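Side-chain contact in protein MpaA (Escherichia coli O157:H7, PDB 5HXD), which probably hydrolyses, with a zinc ion, the gamma-D-glutamyl-diaminopimelate amide bond of the murein tripeptide during peptidoglycan degradation: residues T2-R5 with E9-A12. Residues are numbered along the deposited sequence; the frame is centred on the assembly and turned at random.
Sequences TVTR and ERGA
Arg5 and Arg10 reach past each other, each guanidinium taking a backbone carbonyl of the opposite segment. Arg5 NH2 lies 2.8 Å from Ala12 O, and the N-H...O angle of 161° makes this the straightest bond of the contact, with the oxygen in the guanidinium plane. Glu9 O approaches differently, 3.5 Å above one face of the same group. A bend at chi3 (-63°) turns the Arg5 guanidinium toward these carbonyls, and NH2 also bonds to Arg64 O of helix 53-65. Arg10 runs the other way, extended from CG to NE. Its NE donates to Arg5 O at 2.9 Å from above the carbonyl plane, while NH2 bonds weakly to that oxygen and to Thr4 OG1 (3.2 Å, bent to 134°), which lies in the guanidinium plane. Arg10 also forms a cation-pi contact with Trp115 of the second subunit, so this surface loop before strand 18-22, away from the zinc site, borders the dimer interface. Glu9 OE1 stays 4.6 Å from Arg5 NH1, too far for a salt bridge, though its charge may still favour the cation. The bonds between the segments all end on neutral oxygens, whose partial charges would stabilise both cations in part without neutralising them.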
loop_
_atom_site.group_PDB
_atom_site.type_symbol
_atom_site.label_atom_id
_atom_site.label_comp_id
_atom_site.label_asym_id
_atom_site.label_seq_id
_atom_site.Cartn_x
_atom_site.Cartn_y
_atom_site.Cartn_z
ATOM N N THR A 2 25.361 -17.510 -0.526
ATOM C CA THR A 2 24.563 -16.897 -1.608
ATOM C C THR A 2 24.296 -15.390 -1.429
ATOM O O THR A 2 24.135 -14.902 -0.309
ATOM C CB THR A 2 23.171 -17.605 -1.753
ATOM O OG1 THR A 2 23.337 -19.026 -1.750
ATOM C CG2 THR A 2 22.468 -17.196 -3.041
ATOM N N VAL A 3 24.229 -14.663 -2.543
ATOM C CA VAL A 3 23.868 -13.242 -2.522
ATOM C C VAL A 3 22.396 -13.013 -2.083
ATOM O O VAL A 3 22.053 -11.952 -1.554
ATOM C CB VAL A 3 24.107 -12.575 -3.926
ATOM C CG1 VAL A 3 24.257 -11.056 -3.807
ATOM C CG2 VAL A 3 25.321 -13.184 -4.629
ATOM N N THR A 4 21.534 -14.012 -2.304
ATOM C CA THR A 4 20.100 -13.898 -1.990
ATOM C C THR A 4 19.524 -15.104 -1.242
ATOM O O THR A 4 19.852 -16.249 -1.557
ATOM C CB THR A 4 19.251 -13.723 -3.269
ATOM O OG1 THR A 4 19.076 -14.995 -3.913
ATOM C CG2 THR A 4 19.895 -12.731 -4.229
ATOM N N ARG A 5 18.656 -14.841 -0.268
ATOM C CA ARG A 5 17.837 -15.886 0.353
ATOM C C ARG A 5 17.045 -16.666 -0.710
ATOM O O ARG A 5 16.605 -16.088 -1.707
ATOM C CB ARG A 5 16.870 -15.283 1.376
ATOM C CG ARG A 5 17.515 -14.663 2.596
ATOM C CD ARG A 5 16.539 -14.639 3.789
ATOM N NE ARG A 5 15.358 -13.810 3.533
ATOM C CZ ARG A 5 14.305 -13.711 4.341
ATOM N NH1 ARG A 5 14.248 -14.399 5.472
ATOM N NH2 ARG A 5 13.300 -12.918 4.010
ATOM N N GLU A 9 11.678 -18.876 0.973
ATOM C CA GLU A 9 11.574 -18.370 2.344
ATOM C C GLU A 9 11.509 -16.845 2.448
ATOM O O GLU A 9 11.630 -16.285 3.539
ATOM C CB GLU A 9 12.731 -18.900 3.195
ATOM C CG GLU A 9 14.131 -18.587 2.649
ATOM C CD GLU A 9 15.248 -19.194 3.494
ATOM O OE1 GLU A 9 15.417 -18.784 4.664
ATOM O OE2 GLU A 9 15.937 -20.105 2.990
ATOM N N ARG A 10 11.267 -16.179 1.324
ATOM C CA ARG A 10 11.160 -14.727 1.316
ATOM C C ARG A 10 9.768 -14.232 1.762
ATOM O O ARG A 10 9.375 -13.102 1.474
ATOM C CB ARG A 10 11.504 -14.198 -0.082
ATOM C CG ARG A 10 12.928 -14.545 -0.572
ATOM C CD ARG A 10 13.091 -14.139 -2.032
ATOM N NE ARG A 10 14.410 -14.403 -2.596
ATOM C CZ ARG A 10 14.686 -14.288 -3.894
ATOM N NH1 ARG A 10 13.726 -13.925 -4.734
ATOM N NH2 ARG A 10 15.904 -14.538 -4.360
ATOM N N GLY A 11 9.025 -15.071 2.473
ATOM C CA GLY A 11 7.711 -14.678 2.949
ATOM C C GLY A 11 7.738 -13.887 4.247
ATOM O O GLY A 11 6.805 -13.136 4.560
ATOM N N ALA A 12 8.800 -14.062 5.024
ATOM C CA ALA A 12 8.924 -13.330 6.275
ATOM C C ALA A 12 10.110 -12.389 6.207
ATOM O O ALA A 12 10.861 -12.389 5.227
ATOM C CB ALA A 12 9.057 -14.281 7.452
#